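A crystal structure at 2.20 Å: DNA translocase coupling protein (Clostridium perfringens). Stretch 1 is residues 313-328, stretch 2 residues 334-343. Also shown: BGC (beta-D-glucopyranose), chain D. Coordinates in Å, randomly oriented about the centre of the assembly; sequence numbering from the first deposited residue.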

# COMPACT_ATOMS: atom_id res chain seq x y z
N SER A 313 8.37 -8.28 3.58
CA SER A 313 9.50 -9.22 3.72
C SER A 313 10.86 -8.51 3.41
O SER A 313 11.82 -9.11 2.92
N ASN A 314 10.92 -7.22 3.78
CA ASN A 314 12.11 -6.34 3.79
C ASN A 314 11.83 -5.26 4.88
O ASN A 314 10.71 -5.18 5.37
N THR A 315 12.83 -4.44 5.23
CA THR A 315 12.72 -3.44 6.29
C THR A 315 12.55 -2.00 5.76
O THR A 315 12.75 -1.05 6.52
N LYS A 316 12.21 -1.83 4.48
CA LYS A 316 12.15 -0.50 3.84
C LYS A 316 11.06 0.46 4.35
O LYS A 316 11.21 1.66 4.13
N ALA A 317 9.99 -0.03 5.02
CA ALA A 317 8.96 0.90 5.54
C ALA A 317 9.54 1.82 6.65
O ALA A 317 9.00 2.90 6.89
N LYS A 318 10.67 1.44 7.27
CA LYS A 318 11.32 2.28 8.29
C LYS A 318 12.07 3.49 7.69
O LYS A 318 12.43 4.40 8.42
N ASP A 319 12.33 3.48 6.37
CA ASP A 319 13.11 4.50 5.65
C ASP A 319 12.27 5.62 5.08
O ASP A 319 12.83 6.62 4.62
N LEU A 320 10.94 5.40 4.95
CA LEU A 320 10.09 6.40 4.32
C LEU A 320 10.16 7.78 4.99
O LEU A 320 10.23 7.81 6.21
N PRO A 321 10.07 8.90 4.24
CA PRO A 321 9.96 10.20 4.90
C PRO A 321 8.57 10.35 5.53
O PRO A 321 7.61 9.73 5.05
N GLU A 322 8.47 11.19 6.58
CA GLU A 322 7.22 11.45 7.31
C GLU A 322 6.31 12.41 6.57
O GLU A 322 6.12 13.56 6.99
N VAL A 323 5.74 11.93 5.45
CA VAL A 323 4.83 12.65 4.57
C VAL A 323 3.50 11.89 4.58
O VAL A 323 3.50 10.67 4.36
N LYS A 324 2.39 12.59 4.82
CA LYS A 324 1.07 11.95 4.80
C LYS A 324 0.75 11.49 3.38
O LYS A 324 0.91 12.25 2.40
N GLY A 325 0.30 10.23 3.28
CA GLY A 325 -0.06 9.61 2.02
C GLY A 325 1.12 9.05 1.24
O GLY A 325 0.94 8.60 0.10
N ARG A 326 2.31 9.04 1.84
CA ARG A 326 3.50 8.49 1.19
C ARG A 326 3.62 7.00 1.55
O ARG A 326 3.58 6.63 2.72
N PHE A 327 3.71 6.15 0.54
CA PHE A 327 3.73 4.71 0.79
C PHE A 327 4.77 4.01 -0.01
O PHE A 327 5.29 4.58 -0.97
N LEU A 328 4.99 2.72 0.33
CA LEU A 328 5.73 1.74 -0.46
C LEU A 328 4.73 0.82 -1.19
O LEU A 328 3.74 0.35 -0.61
N ASP A 334 10.06 -6.19 -6.52
CA ASP A 334 10.47 -4.77 -6.38
C ASP A 334 9.57 -3.95 -5.44
O ASP A 334 8.36 -4.15 -5.41
N THR A 335 10.18 -3.03 -4.68
CA THR A 335 9.50 -2.14 -3.74
C THR A 335 9.75 -0.71 -4.18
O THR A 335 10.90 -0.29 -4.21
N VAL A 336 8.71 0.04 -4.53
CA VAL A 336 8.88 1.43 -4.97
C VAL A 336 8.14 2.40 -4.06
O VAL A 336 7.11 2.05 -3.48
N GLN A 337 8.63 3.63 -3.98
CA GLN A 337 7.99 4.67 -3.19
C GLN A 337 6.98 5.40 -4.10
O GLN A 337 7.25 5.62 -5.28
N PHE A 338 5.81 5.75 -3.57
CA PHE A 338 4.81 6.50 -4.32
C PHE A 338 3.95 7.32 -3.36
O PHE A 338 3.86 6.96 -2.18
N GLN A 339 3.28 8.37 -3.91
CA GLN A 339 2.32 9.21 -3.20
C GLN A 339 0.93 8.71 -3.57
O GLN A 339 0.56 8.73 -4.74
N ALA A 340 0.18 8.28 -2.57
CA ALA A 340 -1.18 7.79 -2.73
C ALA A 340 -2.14 8.94 -2.90
O ALA A 340 -1.95 9.99 -2.30
N PHE A 341 -3.20 8.72 -3.68
CA PHE A 341 -4.28 9.68 -3.87
C PHE A 341 -4.98 9.92 -2.55
O PHE A 341 -5.19 8.97 -1.78
N TYR A 342 -5.36 11.17 -2.28
CA TYR A 342 -6.15 11.43 -1.09
C TYR A 342 -7.57 11.50 -1.61
O TYR A 342 -7.89 12.34 -2.47
N PHE A 343 -8.35 10.49 -1.24
CA PHE A 343 -9.75 10.32 -1.63
C PHE A 343 -10.53 10.65 -0.39
O PHE A 343 -10.37 10.02 0.64

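The most unusual feature is the side chain of Gln339, which reaches from the neighbouring strand to bond Lys324 and Arg326 of the Val323-Arg326 type II turn. With chi1 t and chi2 p (61°), its NE2 donates to Lys324 O at 2.9 Å (165°), while its OE1 accepts from Arg326 NE at 2.8 Å (149°). Gly325 (phi 82°) leaves room for this amide: an ideal CB there would lie 2.7 Å from Gln339 NE2, a clash.

The strands run antiparallel (149°). Phe327 N to Phe338 O (2.8 Å) and Phe338 N to Phe327 O (2.9 Å) form the hydrogen-bonded pair, and Ala340 N to Gly325 O (2.8 Å) extends the ladder.

Arg326, Leu328, Gln337 and Gln339 share one face. Arg326 (t, p, p) curls so that NE meets Gln339 OE1. Leu328 CB lies 3.8 Å from Thr335 CG2, and its m, t rotamer leaves CD2 4.3 Å from Gln337 CB. On the opposite face, Phe338 (p) brings CE1 3.5 Å from Phe327 CB, and Phe327 (m) sets CD1 3.8 Å from Ala340 CB.

Thr335 (m) points toward stretch 1, where its OG1 accepts from Asn314 ND2 (3.1 Å, 139°) and its CB meets Lys316 CD at 3.9 Å.

Beyond the interface, glucose is held by Lys318 NZ to BGC O2 (3.0 Å) and BGC O3 to Asp319 OD2 (2.9 Å); a Lys318 NZ-Asp319 OD1 salt bridge (3.0 Å) links the two residues.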

# COMPACT_ATOMS: atom_id res chain seq x y z
CB SER A 313 9.29 -10.54 2.97
OG SER A 313 9.21 -10.38 1.57
CB ASN A 314 12.46 -5.75 2.41
CG ASN A 314 11.46 -4.78 1.85
OD1 ASN A 314 11.07 -3.82 2.49
ND2 ASN A 314 11.05 -5.00 0.60
CB THR A 315 14.00 -3.51 7.17
OG1 THR A 315 15.10 -3.09 6.35
CG2 THR A 315 14.27 -4.92 7.74
CB LYS A 316 12.04 -0.61 2.32
CG LYS A 316 13.19 -1.38 1.68
CD LYS A 316 12.92 -1.57 0.17
CE LYS A 316 13.77 -2.63 -0.46
NZ LYS A 316 15.21 -2.28 -0.40
CB ALA A 317 7.73 0.14 6.03
CB LYS A 318 12.24 1.40 9.19
CG LYS A 318 13.67 1.21 8.64
CD LYS A 318 14.37 -0.08 9.09
CE LYS A 318 15.75 -0.25 8.46
NZ LYS A 318 15.74 -0.30 6.95
CB ASP A 319 13.85 3.87 4.45
CG ASP A 319 14.61 2.59 4.71
OD1 ASP A 319 15.14 2.44 5.82
OD2 ASP A 319 14.70 1.75 3.78
CB LEU A 320 8.62 5.93 4.33
CG LEU A 320 8.19 4.92 3.24
CD1 LEU A 320 6.75 4.45 3.52
CD2 LEU A 320 8.29 5.52 1.84
CB PRO A 321 10.13 11.20 3.75
CG PRO A 321 9.63 10.49 2.56
CD PRO A 321 9.95 9.04 2.77
CB GLU A 322 7.52 11.94 8.74
CG GLU A 322 7.98 10.82 9.66
CD GLU A 322 8.33 11.30 11.05
OE1 GLU A 322 9.53 11.52 11.32
OE2 GLU A 322 7.39 11.46 11.88
CB VAL A 323 5.41 12.71 3.12
CG1 VAL A 323 4.44 13.37 2.14
CG2 VAL A 323 6.77 13.40 3.09
CB LYS A 324 -0.03 12.89 5.34
CG LYS A 324 -1.27 12.13 5.81
CD LYS A 324 -2.38 13.07 6.28
CE LYS A 324 -3.72 12.38 6.46
NZ LYS A 324 -4.29 11.91 5.17
CB ARG A 326 4.75 9.28 1.60
CG ARG A 326 6.01 8.89 0.84
CD ARG A 326 5.88 9.16 -0.65
NE ARG A 326 5.68 10.57 -0.99
CZ ARG A 326 6.61 11.52 -0.93
NH1 ARG A 326 7.83 11.23 -0.48
NH2 ARG A 326 6.34 12.76 -1.31
CB PHE A 327 2.34 4.12 0.37
CG PHE A 327 1.22 4.35 1.34
CD1 PHE A 327 0.51 5.54 1.34
CD2 PHE A 327 0.89 3.38 2.29
CE1 PHE A 327 -0.49 5.77 2.29
CE2 PHE A 327 -0.12 3.60 3.22
CZ PHE A 327 -0.79 4.80 3.23
CB LEU A 328 6.68 0.89 0.38
CG LEU A 328 7.83 1.67 1.05
CD1 LEU A 328 8.58 0.79 1.96
CD2 LEU A 328 8.77 2.27 0.02
CB ASP A 334 10.56 -4.08 -7.77
CG ASP A 334 11.36 -2.76 -7.82
OD1 ASP A 334 12.21 -2.53 -6.90
OD2 ASP A 334 11.16 -1.99 -8.77
CB THR A 335 9.97 -2.37 -2.27
OG1 THR A 335 9.79 -3.73 -1.91
CG2 THR A 335 9.21 -1.49 -1.26
CB VAL A 336 8.56 1.67 -6.49
CG1 VAL A 336 9.30 0.67 -7.39
CG2 VAL A 336 7.06 1.63 -6.76
CB GLN A 337 9.08 5.66 -2.64
CG GLN A 337 8.53 6.75 -1.75
CD GLN A 337 9.54 7.69 -1.12
OE1 GLN A 337 10.77 7.67 -1.32
NE2 GLN A 337 9.02 8.57 -0.33
CB PHE A 338 3.89 5.56 -5.17
CG PHE A 338 2.75 4.89 -4.43
CD1 PHE A 338 2.98 3.77 -3.64
CD2 PHE A 338 1.44 5.36 -4.55
CE1 PHE A 338 1.92 3.12 -2.99
CE2 PHE A 338 0.39 4.72 -3.89
CZ PHE A 338 0.64 3.61 -3.10
CB GLN A 339 2.44 10.70 -3.61
CG GLN A 339 1.57 11.67 -2.78
CD GLN A 339 1.90 11.70 -1.29
OE1 GLN A 339 3.03 11.44 -0.86
NE2 GLN A 339 0.91 12.01 -0.46
CB ALA A 340 -1.57 6.98 -1.50
CB PHE A 341 -5.35 9.15 -4.84
CG PHE A 341 -4.91 9.02 -6.27
CD1 PHE A 341 -4.45 10.12 -6.99
CD2 PHE A 341 -5.01 7.80 -6.93
CE1 PHE A 341 -4.04 9.99 -8.31
CE2 PHE A 341 -4.62 7.68 -8.27
CZ PHE A 341 -4.15 8.77 -8.96
CB TYR A 342 -5.73 12.70 -0.32
CG TYR A 342 -6.60 12.91 0.91
CD1 TYR A 342 -6.58 12.01 1.97
CD2 TYR A 342 -7.50 13.98 0.97
CE1 TYR A 342 -7.43 12.16 3.07
CE2 TYR A 342 -8.33 14.16 2.08
CZ TYR A 342 -8.30 13.24 3.12
OH TYR A 342 -9.14 13.42 4.19
CB PHE A 343 -9.99 8.86 -2.08
CG PHE A 343 -11.41 8.55 -2.52
CD1 PHE A 343 -12.36 8.13 -1.60
CD2 PHE A 343 -11.78 8.68 -3.85
CE1 PHE A 343 -13.66 7.84 -2.00
CE2 PHE A 343 -13.08 8.38 -4.25
CZ PHE A 343 -14.02 8.00 -3.32
C2 BGC D . 18.45 1.09 4.68
C3 BGC D . 18.12 0.18 3.50
C4 BGC D . 18.28 0.93 2.18
C5 BGC D . 19.66 1.60 2.11
C6 BGC D . 19.84 2.48 0.90
C1 BGC D . 19.81 1.75 4.50
O1 BGC D . 20.00 2.65 5.53
O2 BGC D . 18.46 0.35 5.90
O3 BGC D . 16.77 -0.28 3.61
O4 BGC D . 18.10 0.06 1.07
O5 BGC D . 19.84 2.44 3.26
O6 BGC D . 19.00 3.63 0.97